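Long-range contacts in homoprotocatechuate 2,3-dioxygenase (PDB 4Z6M), which catalyses the iron(II)-dependent extradiol cleavage of the aromatic ring of homoprotocatechuate by molecular oxygen, at a metal held by a facial triad of protein ligands: residues A[35-39]-A[231-237]; A[99-103]-A[313-317]; A[295-299]-A[355-359]; A[61-65]-A[109-113]. The protein carries 1 engineered substitution. All blocks are in the same frame, centred on the assembly; numbering follows the deposited sequence.

Contact 1. Residues A[35-39]-A[231-237]; sequences YVDVL and KMGALRI
K231 reaches out of helix 222-234 to place its ammonium group on two successive backbone carbonyls, those of D37 and V38, near the C-terminal end of helix 28-38. K231 NZ donates to D37 O over 2.9 Å, lying in the carbonyl plane with a C=O...N angle of 149°, and to V38 O over 3.0 Å, where the angle tightens to 121° and the donor is tilted from the plane. The lysine can span the gap because its chain is straight throughout, with CG trans to the backbone N (chi1 -176°). Beside this polar bridge V38 does the apolar work: its CG2 meets L235 CD1 at 3.8 Å and comes more loosely to I237 CD1, while CG1 faces M232 CG at 4.3 Å. V38 and L235 pass one another in opposite directions instead of meeting head-on. The segment 231-237 closes its own helix with a Schellman motif: R236 takes positive phi, R236 N donates to G233 O and I237 N to M232 O. G233 O also accepts from Q291 of the second subunit, where D289 pairs with the guanidinium of R236. A positive charge would probably be favoured beside carbonyls in the last turn or so of helix 28-38. One ammonium group thus satisfies two successive carbonyls and, through a single side chain, ties together helices from the chain's two glyoxalase-like parts.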
loop_
_atom_site.group_PDB
_atom_site.type_symbol
_atom_site.label_atom_id
_atom_site.label_comp_id
_atom_site.label_asym_id
_atom_site.label_seq_id
_atom_site.Cartn_x
_atom_site.Cartn_y
_atom_site.Cartn_z
ATOM N N TYR A 35 -22.807 8.803 -4.413
ATOM C CA TYR A 35 -22.584 7.550 -3.718
ATOM C C TYR A 35 -22.221 6.378 -4.627
ATOM O O TYR A 35 -21.483 5.476 -4.202
ATOM C CB TYR A 35 -23.793 7.174 -2.873
ATOM C CG TYR A 35 -23.960 8.069 -1.657
ATOM C CD1 TYR A 35 -23.201 7.861 -0.516
ATOM C CD2 TYR A 35 -24.871 9.102 -1.635
ATOM C CE1 TYR A 35 -23.330 8.669 0.599
ATOM C CE2 TYR A 35 -25.017 9.915 -0.520
ATOM C CZ TYR A 35 -24.247 9.693 0.595
ATOM O OH TYR A 35 -24.337 10.471 1.711
ATOM N N VAL A 36 -22.745 6.382 -5.848
ATOM C CA VAL A 36 -22.474 5.311 -6.798
ATOM C C VAL A 36 -21.307 5.698 -7.688
ATOM O O VAL A 36 -20.319 4.963 -7.761
ATOM C CB VAL A 36 -23.721 4.936 -7.639
ATOM C CG1 VAL A 36 -23.388 3.841 -8.648
ATOM C CG2 VAL A 36 -24.839 4.471 -6.724
ATOM N N ASP A 37 -21.404 6.801 -8.414
ATOM C CA ASP A 37 -20.367 7.099 -9.400
ATOM C C ASP A 37 -19.077 7.571 -8.764
ATOM O O ASP A 37 -18.004 7.114 -9.158
ATOM C CB ASP A 37 -20.848 8.074 -10.467
ATOM C CG ASP A 37 -21.999 7.514 -11.245
ATOM O OD1 ASP A 37 -21.978 6.300 -11.536
ATOM O OD2 ASP A 37 -22.902 8.275 -11.558
ATOM N N VAL A 38 -19.163 8.460 -7.775
ATOM C CA VAL A 38 -17.932 8.914 -7.120
ATOM C C VAL A 38 -17.411 7.869 -6.155
ATOM O O VAL A 38 -16.260 7.450 -6.286
ATOM C CB VAL A 38 -18.084 10.284 -6.439
ATOM C CG1 VAL A 38 -16.789 10.699 -5.754
ATOM C CG2 VAL A 38 -18.548 11.334 -7.454
ATOM N N LEU A 39 -18.257 7.399 -5.248
ATOM C CA LEU A 39 -17.792 6.527 -4.161
ATOM C C LEU A 39 -17.830 5.035 -4.466
ATOM O O LEU A 39 -17.231 4.256 -3.742
ATOM C CB LEU A 39 -18.530 6.822 -2.863
ATOM C CG LEU A 39 -18.274 8.221 -2.282
ATOM C CD1 LEU A 39 -19.031 8.280 -0.961
ATOM C CD2 LEU A 39 -16.790 8.503 -2.079
ATOM N N LYS A 231 -9.401 11.202 -6.651
ATOM C CA LYS A 231 -10.530 11.179 -7.557
ATOM C C LYS A 231 -11.364 12.464 -7.447
ATOM O O LYS A 231 -11.782 13.034 -8.457
ATOM C CB LYS A 231 -11.398 9.946 -7.324
ATOM C CG LYS A 231 -12.544 9.819 -8.307
ATOM C CD LYS A 231 -13.296 8.510 -8.128
ATOM C CE LYS A 231 -14.346 8.308 -9.197
ATOM N NZ LYS A 231 -15.085 7.045 -8.997
ATOM N N MET A 232 -11.568 12.923 -6.217
ATOM C CA MET A 232 -12.329 14.134 -6.003
ATOM C C MET A 232 -11.566 15.337 -6.567
ATOM O O MET A 232 -12.193 16.243 -7.150
ATOM C CB MET A 232 -12.738 14.295 -4.539
ATOM C CG MET A 232 -13.740 13.228 -4.101
ATOM S SD MET A 232 -14.182 13.266 -2.373
ATOM C CE MET A 232 -15.222 14.731 -2.375
ATOM N N GLY A 233 -10.232 15.341 -6.467
ATOM C CA GLY A 233 -9.462 16.369 -7.165
ATOM C C GLY A 233 -9.677 16.305 -8.675
ATOM O O GLY A 233 -9.892 17.331 -9.344
ATOM N N ALA A 234 -9.603 15.104 -9.249
ATOM C CA ALA A 234 -9.787 14.979 -10.697
ATOM C C ALA A 234 -11.166 15.410 -11.159
ATOM O O ALA A 234 -11.304 15.933 -12.269
ATOM C CB ALA A 234 -9.516 13.542 -11.119
ATOM N N LEU A 235 -12.176 15.156 -10.340
ATOM C CA LEU A 235 -13.548 15.590 -10.634
ATOM C C LEU A 235 -13.769 17.059 -10.301
ATOM O O LEU A 235 -14.891 17.571 -10.486
ATOM C CB LEU A 235 -14.539 14.709 -9.858
ATOM C CG LEU A 235 -14.588 13.251 -10.335
ATOM C CD1 LEU A 235 -15.426 12.405 -9.389
ATOM C CD2 LEU A 235 -15.141 13.142 -11.741
ATOM N N ARG A 236 -12.727 17.736 -9.784
ATOM C CA ARG A 236 -12.802 19.158 -9.429
ATOM C C ARG A 236 -13.912 19.411 -8.418
ATOM O O ARG A 236 -14.638 20.414 -8.490
ATOM C CB ARG A 236 -12.902 20.034 -10.694
ATOM C CG ARG A 236 -11.561 20.174 -11.405
ATOM C CD ARG A 236 -10.686 21.213 -10.758
ATOM N NE ARG A 236 -9.335 21.239 -11.290
ATOM C CZ ARG A 236 -8.410 22.090 -10.863
ATOM N NH1 ARG A 236 -8.744 23.010 -9.962
ATOM N NH2 ARG A 236 -7.167 22.042 -11.317
ATOM N N ILE A 237 -13.979 18.509 -7.434
ATOM C CA ILE A 237 -14.904 18.620 -6.301
ATOM C C ILE A 237 -14.137 18.526 -4.971
ATOM O O ILE A 237 -14.662 18.050 -3.962
ATOM C CB ILE A 237 -16.086 17.606 -6.373
ATOM C CG1 ILE A 237 -15.582 16.155 -6.445
ATOM C CG2 ILE A 237 -16.995 17.905 -7.557
ATOM C CD1 ILE A 237 -16.714 15.137 -6.402
#

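Contact 2. Residues A[99-103]-A[313-317]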
loop_
_atom_site.group_PDB
_atom_site.type_symbol
_atom_site.label_atom_id
_atom_site.label_comp_id
_atom_site.label_asym_id
_atom_site.label_seq_id
_atom_site.Cartn_x
_atom_site.Cartn_y
_atom_site.Cartn_z
ATOM N N CYS A 99 -40.245 5.872 25.703
ATOM C CA CYS A 99 -39.969 6.398 24.385
ATOM C C CYS A 99 -41.051 5.951 23.434
ATOM O O CYS A 99 -41.629 4.855 23.568
ATOM C CB CYS A 99 -38.629 5.892 23.877
ATOM S SG CYS A 99 -37.212 6.534 24.782
ATOM N N ARG A 100 -41.313 6.793 22.455
ATOM C CA ARG A 100 -42.156 6.388 21.354
ATOM C C ARG A 100 -41.520 5.269 20.532
ATOM O O ARG A 100 -40.347 5.357 20.212
ATOM C CB ARG A 100 -42.431 7.559 20.463
ATOM C CG ARG A 100 -43.367 7.190 19.344
ATOM C CD ARG A 100 -43.581 8.408 18.504
ATOM N NE ARG A 100 -44.507 8.171 17.407
ATOM C CZ ARG A 100 -44.718 9.060 16.449
ATOM N NH1 ARG A 100 -44.059 10.221 16.460
ATOM N NH2 ARG A 100 -45.586 8.788 15.485
ATOM N N THR A 101 -42.337 4.258 20.211
ATOM C CA THR A 101 -41.912 3.120 19.440
ATOM C C THR A 101 -42.903 2.881 18.313
ATOM O O THR A 101 -44.089 3.197 18.421
ATOM C CB THR A 101 -41.779 1.859 20.308
ATOM O OG1 THR A 101 -43.053 1.463 20.822
ATOM C CG2 THR A 101 -40.842 2.109 21.481
ATOM N N GLU A 102 -42.399 2.290 17.233
ATOM C CA GLU A 102 -43.238 1.848 16.139
ATOM C C GLU A 102 -42.667 0.540 15.597
ATOM O O GLU A 102 -41.485 0.478 15.260
ATOM C CB GLU A 102 -43.290 2.895 15.020
ATOM C CG GLU A 102 -44.199 2.445 13.887
ATOM C CD GLU A 102 -44.422 3.476 12.797
ATOM O OE1 GLU A 102 -43.913 4.622 12.931
ATOM O OE2 GLU A 102 -45.109 3.115 11.800
ATOM N N ARG A 103 -43.523 -0.478 15.533
ATOM C CA ARG A 103 -43.108 -1.827 15.138
ATOM C C ARG A 103 -43.794 -2.192 13.818
ATOM O O ARG A 103 -45.029 -2.094 13.711
ATOM C CB ARG A 103 -43.539 -2.808 16.233
ATOM C CG ARG A 103 -43.247 -4.270 15.959
ATOM C CD ARG A 103 -41.850 -4.596 16.386
ATOM N NE ARG A 103 -41.516 -6.019 16.353
ATOM C CZ ARG A 103 -41.460 -6.851 17.394
ATOM N NH1 ARG A 103 -41.773 -6.466 18.623
ATOM N NH2 ARG A 103 -41.077 -8.103 17.199
ATOM N N ASP A 313 -38.049 12.724 13.505
ATOM C CA ASP A 313 -38.850 11.899 14.378
ATOM C C ASP A 313 -39.643 10.865 13.556
ATOM O O ASP A 313 -39.490 10.780 12.324
ATOM C CB ASP A 313 -39.741 12.814 15.263
ATOM C CG ASP A 313 -40.852 13.525 14.498
ATOM O OD1 ASP A 313 -41.246 13.101 13.385
ATOM O OD2 ASP A 313 -41.331 14.569 15.025
ATOM N N LEU A 314 -40.468 10.057 14.218
ATOM C CA LEU A 314 -41.129 8.949 13.550
ATOM C C LEU A 314 -42.292 9.383 12.651
ATOM O O LEU A 314 -42.841 8.561 11.904
ATOM C CB LEU A 314 -41.597 7.921 14.577
ATOM C CG LEU A 314 -40.483 7.174 15.306
ATOM C CD1 LEU A 314 -41.075 6.116 16.220
ATOM C CD2 LEU A 314 -39.471 6.549 14.353
ATOM N N ASP A 315 -42.678 10.655 12.744
ATOM C CA ASP A 315 -43.662 11.262 11.831
ATOM C C ASP A 315 -43.025 11.974 10.632
ATOM O O ASP A 315 -43.725 12.539 9.787
ATOM C CB ASP A 315 -44.498 12.299 12.579
ATOM C CG ASP A 315 -45.258 11.714 13.719
ATOM O OD1 ASP A 315 -45.898 10.667 13.535
ATOM O OD2 ASP A 315 -45.201 12.306 14.815
ATOM N N GLY A 316 -41.703 11.967 10.565
ATOM C CA GLY A 316 -40.985 12.531 9.436
ATOM C C GLY A 316 -40.678 13.999 9.562
ATOM O O GLY A 316 -40.270 14.632 8.599
ATOM N N ASN A 317 -40.846 14.534 10.764
ATOM C CA ASN A 317 -40.550 15.934 11.023
ATOM C C ASN A 317 -39.210 16.101 11.722
ATOM O O ASN A 317 -38.767 15.238 12.480
ATOM C CB ASN A 317 -41.656 16.547 11.875
ATOM C CG ASN A 317 -43.028 16.425 11.216
ATOM O OD1 ASN A 317 -43.183 16.745 10.050
ATOM N ND2 ASN A 317 -43.990 15.890 11.937
HETATM O O HOH W 1 -41.650 6.061 11.201
#
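L314 lies against R100 and E102, giving the contact its close-packed half. Its CB sits 3.8 Å above the centre of the R100 guanidinium, over one face, and its CD1 rests against the aliphatic part of the arginine, 4.0 Å from R100 CG and 4.1 Å from E102 CB. R100 is drawn out straight from CB to NE, with CG opposite the backbone N (chi1 -177°), and slides past L314 in the opposite sense. Its far end makes the charged half, gripping D315 end-on: R100 NH2 donates to D315 OD1 over 2.7 Å, nearly straight at 175°, and R100 NH1 to D315 OD2 over 2.9 Å. The guanidinium and carboxylate planes are inclined by 48°, and both oxygens are met from above the carboxylate plane. NH1 also pairs with E119, whose carboxylate takes the backbone N of L314 as well. On the looser, watery side, a single water donates to E102 OE1 and to L314 O, while E102 OE2 pairs with R104. The loop keeps its shape through D313, whose OD1 accepts from D315 N, an Asx turn, and from N317 N, the two coming from opposite faces of the carboxylate. R100, next to the edge strand 101-104, thus ties it to the loop 313-317, and two carboxylates round its guanidinium would favour the charged form.

Contact 3. Residues A[295-299]-A[355-359]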
loop_
_atom_site.group_PDB
_atom_site.type_symbol
_atom_site.label_atom_id
_atom_site.label_comp_id
_atom_site.label_asym_id
_atom_site.label_seq_id
_atom_site.Cartn_x
_atom_site.Cartn_y
_atom_site.Cartn_z
ATOM N N TRP A 295 -3.529 12.785 14.725
ATOM C CA TRP A 295 -2.301 12.363 15.396
ATOM C C TRP A 295 -1.082 13.151 14.919
ATOM O O TRP A 295 -0.082 13.269 15.634
ATOM C CB TRP A 295 -2.118 10.879 15.080
ATOM C CG TRP A 295 -0.937 10.166 15.639
ATOM C CD1 TRP A 295 0.011 9.499 14.933
ATOM C CD2 TRP A 295 -0.669 9.900 17.030
ATOM N NE1 TRP A 295 0.890 8.861 15.777
ATOM C CE2 TRP A 295 0.507 9.114 17.078
ATOM C CE3 TRP A 295 -1.263 10.298 18.236
ATOM C CZ2 TRP A 295 1.045 8.665 18.280
ATOM C CZ3 TRP A 295 -0.684 9.865 19.447
ATOM C CH2 TRP A 295 0.456 9.067 19.441
ATOM N N TRP A 296 -1.161 13.671 13.697
ATOM C CA TRP A 296 -0.091 14.457 13.085
ATOM C C TRP A 296 -0.180 15.930 13.431
ATOM O O TRP A 296 0.651 16.735 12.980
ATOM C CB TRP A 296 -0.105 14.258 11.579
ATOM C CG TRP A 296 -0.169 12.824 11.151
ATOM C CD1 TRP A 296 0.310 11.715 11.814
ATOM C CD2 TRP A 296 -0.772 12.335 9.946
ATOM N NE1 TRP A 296 0.064 10.585 11.074
ATOM C CE2 TRP A 296 -0.583 10.938 9.920
ATOM C CE3 TRP A 296 -1.391 12.950 8.858
ATOM C CZ2 TRP A 296 -1.043 10.153 8.876
ATOM C CZ3 TRP A 296 -1.857 12.175 7.839
ATOM C CH2 TRP A 296 -1.703 10.793 7.858
ATOM N N GLY A 297 -1.185 16.280 14.236
ATOM C CA GLY A 297 -1.351 17.634 14.696
ATOM C C GLY A 297 -2.007 18.576 13.705
ATOM O O GLY A 297 -2.074 19.765 13.961
ATOM N N ASN A 298 -2.501 18.062 12.577
ATOM C CA ASN A 298 -3.170 18.934 11.626
ATOM C C ASN A 298 -4.436 19.492 12.274
ATOM O O ASN A 298 -5.069 18.832 13.110
ATOM C CB ASN A 298 -3.472 18.203 10.304
ATOM C CG ASN A 298 -2.269 18.162 9.399
ATOM O OD1 ASN A 298 -1.503 19.121 9.360
ATOM N ND2 ASN A 298 -2.102 17.094 8.664
ATOM N N PRO A 299 -4.784 20.726 11.927
ATOM C CA PRO A 299 -5.904 21.381 12.605
ATOM C C PRO A 299 -7.254 20.778 12.233
ATOM O O PRO A 299 -7.450 20.350 11.100
ATOM C CB PRO A 299 -5.799 22.835 12.121
ATOM C CG PRO A 299 -5.178 22.719 10.767
ATOM C CD PRO A 299 -4.138 21.625 10.937
ATOM N N ALA A 355 -5.435 27.793 15.644
ATOM C CA ALA A 355 -5.238 26.412 15.306
ATOM C C ALA A 355 -3.769 26.103 15.115
ATOM O O ALA A 355 -2.926 26.998 15.102
ATOM C CB ALA A 355 -6.044 26.074 14.069
ATOM N N SER A 356 -3.462 24.828 14.951
ATOM C CA SER A 356 -2.118 24.402 14.639
ATOM C C SER A 356 -1.734 24.772 13.201
ATOM O O SER A 356 -2.584 25.171 12.384
ATOM C CB SER A 356 -2.043 22.909 14.844
ATOM O OG SER A 356 -2.995 22.270 14.011
ATOM N N LYS A 357 -0.439 24.648 12.915
ATOM C CA LYS A 357 0.138 24.768 11.574
ATOM C C LYS A 357 -0.011 26.156 10.953
ATOM O O LYS A 357 0.082 26.324 9.730
ATOM C CB LYS A 357 -0.402 23.702 10.607
ATOM C CG LYS A 357 -0.532 22.289 11.133
ATOM C CD LYS A 357 0.765 21.614 11.450
ATOM C CE LYS A 357 0.548 20.139 11.783
ATOM N NZ LYS A 357 1.665 19.557 12.547
ATOM N N GLY A 358 -0.226 27.166 11.783
ATOM C CA GLY A 358 -0.178 28.545 11.306
ATOM C C GLY A 358 -1.511 29.187 10.967
ATOM O O GLY A 358 -1.521 30.289 10.431
ATOM N N PHE A 359 -2.623 28.527 11.284
ATOM C CA PHE A 359 -3.960 28.974 10.891
ATOM C C PHE A 359 -4.771 29.504 12.080
ATOM O O PHE A 359 -4.616 29.045 13.201
ATOM C CB PHE A 359 -4.734 27.843 10.217
ATOM C CG PHE A 359 -4.111 27.365 8.943
ATOM C CD1 PHE A 359 -4.000 28.219 7.846
ATOM C CD2 PHE A 359 -3.588 26.075 8.846
ATOM C CE1 PHE A 359 -3.406 27.778 6.671
ATOM C CE2 PHE A 359 -3.009 25.634 7.669
ATOM C CZ PHE A 359 -2.910 26.487 6.584
#
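P299, K357 and S356 give up most of the surface hidden between these two segments. The ring of P299 is wedged among three neighbours: CB touches A355 CB at 3.8 Å, CD touches K357 CG at 3.7 Å, and CG comes to F359 CD2 at 4.2 Å. S356 OG lies over one face of the same ring, 3.3 Å from P299 CD, and donates to G297 O over 2.7 Å, almost in line with the C=O (160°). Its chi1 of 59° sets the hydroxyl between N and the carbonyl carbon. G297 O also accepts from N290, giving this buried carbonyl two donors. K357 bends at chi2 (-67°), carrying its chain across the N298 side chain at about a right angle; K357 CE passes 3.3 Å from N298 OD1, and K357 NZ donates to W296 O over 3.0 Å. The lysine has a second acceptor, I241 O of the second subunit, and N298 ND2 likewise bonds to G244 O there. F359 meets F359 of that subunit. Two largely irregular segments, the second running into strand 359-361, are thus held by side-chain bonds to backbone carbonyls at a subunit interface of this tetramer.

Contact 4. Residues A[61-65]-A[109-113]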
loop_
_atom_site.group_PDB
_atom_site.type_symbol
_atom_site.label_atom_id
_atom_site.label_comp_id
_atom_site.label_asym_id
_atom_site.label_seq_id
_atom_site.Cartn_x
_atom_site.Cartn_y
_atom_site.Cartn_z
ATOM N N HIS A 61 -29.010 -6.799 3.092
ATOM C CA HIS A 61 -29.506 -6.201 1.869
ATOM C C HIS A 61 -28.856 -4.859 1.538
ATOM O O HIS A 61 -28.610 -4.549 0.383
ATOM C CB HIS A 61 -31.013 -6.033 1.968
ATOM C CG HIS A 61 -31.651 -5.514 0.727
ATOM N ND1 HIS A 61 -31.966 -4.187 0.557
ATOM C CD2 HIS A 61 -32.097 -6.147 -0.380
ATOM C CE1 HIS A 61 -32.576 -4.017 -0.602
ATOM N NE2 HIS A 61 -32.654 -5.192 -1.196
ATOM N N HIS A 62 -28.563 -4.050 2.560
ATOM C CA HIS A 62 -28.000 -2.736 2.318
ATOM C C HIS A 62 -27.322 -2.197 3.579
ATOM O O HIS A 62 -27.592 -2.647 4.690
ATOM C CB HIS A 62 -29.074 -1.764 1.872
ATOM C CG HIS A 62 -30.213 -1.674 2.832
ATOM N ND1 HIS A 62 -31.397 -2.347 2.642
ATOM C CD2 HIS A 62 -30.340 -1.014 4.005
ATOM C CE1 HIS A 62 -32.202 -2.106 3.654
ATOM N NE2 HIS A 62 -31.581 -1.306 4.502
ATOM N N ASN A 63 -26.465 -1.215 3.352
ATOM C CA ASN A 63 -25.849 -0.405 4.406
ATOM C C ASN A 63 -26.320 1.049 4.384
ATOM O O ASN A 63 -26.036 1.804 5.334
ATOM C CB ASN A 63 -24.339 -0.409 4.297
ATOM C CG ASN A 63 -23.724 -1.784 4.455
ATOM O OD1 ASN A 63 -22.978 -2.236 3.574
ATOM N ND2 ASN A 63 -24.019 -2.451 5.557
ATOM N N LEU A 64 -26.976 1.464 3.300
ATOM C CA LEU A 64 -27.357 2.856 3.145
ATOM C C LEU A 64 -28.605 2.896 2.277
ATOM O O LEU A 64 -28.626 2.310 1.199
ATOM C CB LEU A 64 -26.229 3.669 2.523
ATOM C CG LEU A 64 -26.397 5.168 2.421
ATOM C CD1 LEU A 64 -26.499 5.812 3.801
ATOM C CD2 LEU A 64 -25.228 5.775 1.661
ATOM N N VAL A 65 -29.647 3.564 2.764
ATOM C CA VAL A 65 -30.848 3.835 1.982
ATOM C C VAL A 65 -30.922 5.334 1.776
ATOM O O VAL A 65 -30.933 6.106 2.747
ATOM C CB VAL A 65 -32.128 3.334 2.684
ATOM C CG1 VAL A 65 -33.330 3.534 1.762
ATOM C CG2 VAL A 65 -31.984 1.874 3.049
ATOM N N VAL A 109 -38.255 -0.337 5.313
ATOM C CA VAL A 109 -37.568 -0.196 4.035
ATOM C C VAL A 109 -37.441 -1.586 3.428
ATOM O O VAL A 109 -37.491 -2.591 4.141
ATOM C CB VAL A 109 -36.165 0.461 4.191
ATOM C CG1 VAL A 109 -36.257 1.835 4.822
ATOM C CG2 VAL A 109 -35.232 -0.414 5.003
ATOM N N LYS A 110 -37.264 -1.642 2.115
ATOM C CA LYS A 110 -37.098 -2.919 1.423
ATOM C C LYS A 110 -35.888 -3.679 1.974
ATOM O O LYS A 110 -34.864 -3.076 2.336
ATOM C CB LYS A 110 -36.929 -2.677 -0.068
ATOM C CG LYS A 110 -38.201 -2.238 -0.742
ATOM C CD LYS A 110 -37.996 -2.056 -2.238
ATOM C CE LYS A 110 -39.299 -1.737 -2.962
ATOM N NZ LYS A 110 -40.059 -0.610 -2.342
ATOM N N GLY A 111 -36.009 -5.005 2.056
ATOM C CA GLY A 111 -34.884 -5.850 2.441
ATOM C C GLY A 111 -34.668 -5.965 3.930
ATOM O O GLY A 111 -33.726 -6.629 4.352
ATOM N N ILE A 112 -35.540 -5.322 4.725
ATOM C CA ILE A 112 -35.613 -5.529 6.157
ATOM C C ILE A 112 -36.988 -6.057 6.517
ATOM O O ILE A 112 -37.993 -5.581 5.981
ATOM C CB ILE A 112 -35.349 -4.220 6.922
ATOM C CG1 ILE A 112 -34.040 -3.575 6.462
ATOM C CG2 ILE A 112 -35.363 -4.490 8.421
ATOM C CD1 ILE A 112 -32.796 -4.277 6.965
ATOM N N GLY A 113 -36.995 -7.057 7.395
ATOM C CA GLY A 113 -38.203 -7.663 7.929
ATOM C C GLY A 113 -38.659 -6.978 9.211
ATOM O O GLY A 113 -38.598 -5.759 9.318
#
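H61 and H62 take different first torsions, and this is what brings their rings to the turn V109-I112 from two directions. A chi1 of -176° swings the H61 ring away from its own N and lays one face over G111; H62, at chi1 56°, points the CE1/NE2 end of its ring at V109 and I112. G111 CA stands 3.9 Å from the centroid of the H61 ring and 18° off its normal, a CH-pi contact. The H62 ring presents its CE1 edge to K110 O at 3.1 Å, a close approach near the ring plane, while CE1 also meets V109 CG2 and I112 CG1, each at 3.7 Å. V65 CG2 covers one face of H62, near its rim, and lies 4.4 Å from V109 CG2. H61 ND1 and H62 ND1 lie 2.8 Å apart in a nearly straight hydrogen bond that either could donate. Y20 and Y52 add edge-to-face partners for H62. Such a bond needs one donor and one acceptor, so the pair probably carries complementary protonation at ND1, and the bond would help fix how the two rings are turned; between the segments themselves only van der Waals and CH-pi packing acts.

Contacts 3 and 4 are buried, whereas contacts 1 and 2 lie at the surface, but the bonding does not simply follow burial: contacts 1 and 3 both place a lysine on backbone carbonyls, near the end of helix 28-38 in contact 1 and in a loop beside another subunit in contact 3. Both touch that second subunit. Contact 2 relies on a charged pair and a water. Contact 4 has no hydrogen bond across it and packs imidazoles against a turn. Contacts 2 and 4 reach the same eight-stranded sheet, their nearest atoms about 8 Å apart. Contact 4 touches contact 1 directly, through Y35 CE1 and L64 CD2 at 3.6 Å; contact 3 lies on the opposite side of the chain's centre from contacts 2 and 4.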